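Local coordinates for vitamin B12-binding protein (Vibrio cholerae O395, PDB 5YSC) that binds vitamin B12 in the periplasm and probably delivers it to the BtuC subunits of the BtuCD ABC transporter for import, at residues 178-182 with 257-262; 185-189 with 202-208. All coordinates share one frame; numbering follows the deposited sequence.

Interaction 1. Residues 178-182 with 257-262; sequences VFSLC and AVEQVC
C182 and C262 are joined by a disulfide, SG to SG 2.0 Å, that ties the residue just after helix 176-181 to helix 254-267 in one lobe of this periplasmic binding protein. Its chi3 of -92° is close to the relaxed right angle of an unstrained S-S bond with left-handed twist. Each sulfur is turned to the N side of its own backbone, and the two meet between the helices.

V261 fills the space next to the bridge. Its CG1 sits 3.7 Å from C182 SG and 3.6 Å from F179 CD1, while CG2 turns to V178 CG1; one valine thus touches V178, F179 and C182. F179 starts out pointing away from the second helix, but its far end comes back to V261, the two side chains crossing at about a right angle, and its ring is also stacked on Y157. V178 wedges CG1 between V258 CG2 and V261 CG2, 4.1 Å from each.

Further out, L247 of helix 244-248 packs on V178 and F179, and L145 of helix 128-148 on V258. At the bridge itself, L181 CD2 rests 3.8 Å from C262 SG, a methyl laid against the sulfur.

Interaction 2. Residues 185-189 with 202-208; sequences VNIFA and QVLVKQP
K206 NZ donates to the backbone oxygen I187 O at 2.7 Å, reaching it nearly end-on, with a C=O...N angle of 169°. The lysine bends at chi2 (-91°), and from there its chain runs extended, which carries the amine out past I187 to its carbonyl. The two side chains lie alongside, running head to tail: I187 CD1 lies 3.7 Å from K206 CB, and K206 CD passes I187 CB. I187 CD1 also reaches P208 CB, just past the end of helix 200-206, where Q207 breaks the helix with a positive phi.

F188 makes the other half of the contact. Its ring meets the helix by its edge, CZ standing 3.9 Å from Q202 C, with V203 N in the ring plane. V203 CG2 approaches F188 CE2 at 4.1 Å, and Q202 CB also touches CZ, while Q202 OE1 accepts from S199 N.

Both residues ride on a type I turn that begins on N186, the last residue of edge strand 184-186. N186 OD1 accepts from F188 N at 3.0 Å, an Asx turn that helps fix the peptide presenting I187 O; N186 ND2 is tied in turn to L169 O. F158 of strand 155-159 packs on I187 and V203, and V198 on F188 and V203. Strand 184-186, helix 200-206 and strand 210-213 form a beta-alpha-beta crossover of the parallel sheet, and the contact packs its helix against the end of its first strand; Q202 follows E201, predicted to be important for BtuC binding.

The contact pairs apolar packing of I187 and F188 with one lysine-to-carbonyl hydrogen bond. The lysine spends its methylenes on I187 and its ammonium on a carbonyl, whose peptide the positive charge would probably polarise, strengthening the hold of the turn on the helix.

From the N terminus, the chain reaches helix 176-181 at residues 178-182 and then, with hardly a break, strand 184-186 and the turn of residues 185-189. Interaction 2 closes first, a short loop shut when helix 200-206 returns to that turn, and it lies wholly within the much longer loop that interaction 1 shuts at residues 257-262; the two do not cross. Their centres lie about 18 Å apart, with only two residues separating segments 178-182 and 185-189. Interaction 1 ties the helix before the edge strand to the late helix 254-267, whereas interaction 2 ties the end of that strand to the helix leading into strand 210-213 of the same parallel sheet.

Interaction 1. Residues 178-182 with 257-262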
# COMPACT_ATOMS: atom_id res chain seq x y z
N VAL A 178 -5.98 5.49 -3.84
CA VAL A 178 -6.01 4.76 -5.11
C VAL A 178 -7.41 4.79 -5.70
O VAL A 178 -7.60 5.05 -6.90
CB VAL A 178 -5.55 3.31 -4.89
CG1 VAL A 178 -5.75 2.52 -6.15
CG2 VAL A 178 -4.07 3.30 -4.42
N PHE A 179 -8.41 4.45 -4.87
CA PHE A 179 -9.80 4.44 -5.31
C PHE A 179 -10.27 5.84 -5.70
O PHE A 179 -10.95 6.01 -6.72
CB PHE A 179 -10.68 3.85 -4.20
CG PHE A 179 -10.34 2.44 -3.85
CD1 PHE A 179 -10.90 1.38 -4.57
CD2 PHE A 179 -9.44 2.14 -2.84
CE1 PHE A 179 -10.59 0.06 -4.28
CE2 PHE A 179 -9.14 0.83 -2.54
CZ PHE A 179 -9.71 -0.22 -3.29
N SER A 180 -9.87 6.86 -4.94
CA SER A 180 -10.38 8.21 -5.18
C SER A 180 -9.97 8.76 -6.54
O SER A 180 -10.72 9.54 -7.13
CB SER A 180 -9.92 9.17 -4.07
OG SER A 180 -10.32 8.68 -2.81
N LEU A 181 -8.79 8.39 -7.05
CA LEU A 181 -8.39 8.83 -8.38
C LEU A 181 -9.47 8.49 -9.41
O LEU A 181 -9.72 9.28 -10.34
CB LEU A 181 -7.05 8.19 -8.74
CG LEU A 181 -6.36 8.60 -10.03
CD1 LEU A 181 -4.86 8.35 -9.95
CD2 LEU A 181 -6.93 7.89 -11.26
N CYS A 182 -10.10 7.32 -9.27
CA CYS A 182 -11.06 6.78 -10.24
C CYS A 182 -12.48 7.25 -9.96
O CYS A 182 -13.42 6.74 -10.58
CB CYS A 182 -11.03 5.23 -10.21
SG CYS A 182 -9.38 4.37 -10.10
N ALA A 257 -2.11 -1.27 -9.53
CA ALA A 257 -3.35 -1.24 -8.77
C ALA A 257 -4.28 -0.14 -9.26
O ALA A 257 -5.50 -0.33 -9.27
CB ALA A 257 -3.08 -1.05 -7.29
N VAL A 258 -3.74 1.05 -9.56
CA VAL A 258 -4.56 2.11 -10.14
C VAL A 258 -5.25 1.60 -11.39
O VAL A 258 -6.47 1.74 -11.55
CB VAL A 258 -3.73 3.36 -10.42
CG1 VAL A 258 -4.51 4.34 -11.27
CG2 VAL A 258 -3.34 4.01 -9.08
N GLU A 259 -4.51 1.00 -12.30
CA GLU A 259 -5.14 0.46 -13.51
C GLU A 259 -6.23 -0.56 -13.15
O GLU A 259 -7.33 -0.56 -13.74
CB GLU A 259 -4.04 -0.14 -14.41
CG GLU A 259 -4.23 0.04 -15.85
CD GLU A 259 -3.03 -0.42 -16.66
OE1 GLU A 259 -1.96 0.26 -16.62
OE2 GLU A 259 -3.17 -1.47 -17.34
N GLN A 260 -5.95 -1.48 -12.22
CA GLN A 260 -6.90 -2.55 -11.91
C GLN A 260 -8.17 -1.97 -11.30
O GLN A 260 -9.29 -2.29 -11.73
CB GLN A 260 -6.26 -3.57 -10.95
CG GLN A 260 -7.13 -4.78 -10.67
CD GLN A 260 -6.50 -5.77 -9.73
OE1 GLN A 260 -5.96 -5.41 -8.68
NE2 GLN A 260 -6.58 -7.03 -10.09
N VAL A 261 -8.00 -1.12 -10.29
CA VAL A 261 -9.13 -0.49 -9.62
C VAL A 261 -9.94 0.34 -10.60
O VAL A 261 -11.17 0.21 -10.66
CB VAL A 261 -8.64 0.38 -8.44
CG1 VAL A 261 -9.76 1.33 -7.94
CG2 VAL A 261 -8.19 -0.54 -7.37
N CYS A 262 -9.26 1.19 -11.36
CA CYS A 262 -9.91 2.11 -12.29
C CYS A 262 -10.63 1.38 -13.41
O CYS A 262 -11.72 1.78 -13.84
CB CYS A 262 -8.88 3.05 -12.87
SG CYS A 262 -8.45 4.50 -11.92

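Interaction 2. Residues 185-189 with 202-208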
# COMPACT_ATOMS: atom_id res chain seq x y z
N VAL A 185 -15.73 6.17 -4.07
CA VAL A 185 -16.17 6.72 -2.78
C VAL A 185 -16.31 5.56 -1.81
O VAL A 185 -17.11 4.65 -2.03
CB VAL A 185 -17.48 7.51 -2.92
CG1 VAL A 185 -18.00 7.99 -1.54
CG2 VAL A 185 -17.27 8.68 -3.85
N ASN A 186 -15.47 5.57 -0.76
CA ASN A 186 -15.47 4.54 0.26
C ASN A 186 -16.71 4.64 1.13
O ASN A 186 -16.96 5.69 1.72
CB ASN A 186 -14.21 4.70 1.11
CG ASN A 186 -14.14 3.74 2.25
OD1 ASN A 186 -14.84 2.72 2.29
ND2 ASN A 186 -13.26 4.02 3.19
N ILE A 187 -17.47 3.55 1.25
CA ILE A 187 -18.72 3.57 2.03
C ILE A 187 -18.44 3.73 3.52
O ILE A 187 -19.32 4.13 4.29
CB ILE A 187 -19.58 2.30 1.83
CG1 ILE A 187 -18.79 1.02 2.15
CG2 ILE A 187 -20.15 2.25 0.41
CD1 ILE A 187 -19.68 -0.25 2.30
N PHE A 188 -17.23 3.40 3.96
CA PHE A 188 -16.88 3.51 5.37
C PHE A 188 -15.92 4.67 5.63
O PHE A 188 -15.24 4.68 6.66
CB PHE A 188 -16.30 2.18 5.85
CG PHE A 188 -17.34 1.11 6.05
CD1 PHE A 188 -18.22 1.20 7.13
CD2 PHE A 188 -17.45 0.03 5.19
CE1 PHE A 188 -19.20 0.22 7.34
CE2 PHE A 188 -18.41 -0.96 5.39
CZ PHE A 188 -19.29 -0.87 6.47
N ALA A 189 -15.90 5.66 4.75
CA ALA A 189 -14.95 6.75 4.87
C ALA A 189 -15.05 7.41 6.24
O ALA A 189 -14.04 7.69 6.88
CB ALA A 189 -15.19 7.78 3.78
N GLN A 202 -23.51 -4.12 8.80
CA GLN A 202 -23.00 -2.80 8.45
C GLN A 202 -22.78 -2.63 6.95
O GLN A 202 -23.16 -1.62 6.37
CB GLN A 202 -21.71 -2.51 9.21
CG GLN A 202 -21.91 -2.13 10.66
CD GLN A 202 -20.61 -1.95 11.40
OE1 GLN A 202 -20.01 -2.91 11.87
NE2 GLN A 202 -20.17 -0.71 11.52
N VAL A 203 -22.16 -3.63 6.32
CA VAL A 203 -21.99 -3.61 4.87
C VAL A 203 -23.35 -3.68 4.19
O VAL A 203 -23.66 -2.88 3.29
CB VAL A 203 -21.09 -4.77 4.40
CG1 VAL A 203 -20.90 -4.72 2.88
CG2 VAL A 203 -19.75 -4.78 5.12
N LEU A 204 -24.16 -4.67 4.58
CA LEU A 204 -25.46 -4.88 3.95
C LEU A 204 -26.27 -3.61 3.94
O LEU A 204 -26.85 -3.23 2.92
CB LEU A 204 -26.23 -5.98 4.67
CG LEU A 204 -25.69 -7.41 4.62
CD1 LEU A 204 -26.63 -8.38 5.34
CD2 LEU A 204 -25.46 -7.85 3.20
N VAL A 205 -26.29 -2.92 5.07
CA VAL A 205 -27.06 -1.69 5.18
C VAL A 205 -26.55 -0.68 4.16
O VAL A 205 -27.35 -0.01 3.50
CB VAL A 205 -26.98 -1.18 6.63
CG1 VAL A 205 -27.12 0.32 6.72
CG2 VAL A 205 -28.04 -1.88 7.46
N LYS A 206 -25.23 -0.62 3.98
CA LYS A 206 -24.59 0.43 3.18
C LYS A 206 -24.80 0.26 1.67
O LYS A 206 -24.66 1.24 0.93
CB LYS A 206 -23.09 0.46 3.47
CG LYS A 206 -22.69 1.08 4.81
CD LYS A 206 -22.43 2.57 4.67
CE LYS A 206 -21.87 3.16 5.96
NZ LYS A 206 -21.56 4.60 5.79
N GLN A 207 -25.09 -0.94 1.20
CA GLN A 207 -25.45 -1.10 -0.21
C GLN A 207 -24.34 -0.66 -1.17
O GLN A 207 -24.61 0.08 -2.12
CB GLN A 207 -26.73 -0.29 -0.51
CG GLN A 207 -27.58 -0.87 -1.63
CD GLN A 207 -28.05 -2.26 -1.31
OE1 GLN A 207 -28.00 -2.69 -0.15
NE2 GLN A 207 -28.46 -3.00 -2.33
N PRO A 208 -23.12 -1.15 -1.01
CA PRO A 208 -22.05 -0.77 -1.94
C PRO A 208 -22.39 -1.17 -3.36
O PRO A 208 -22.93 -2.24 -3.61
CB PRO A 208 -20.83 -1.53 -1.42
CG PRO A 208 -21.41 -2.70 -0.69
CD PRO A 208 -22.69 -2.20 -0.07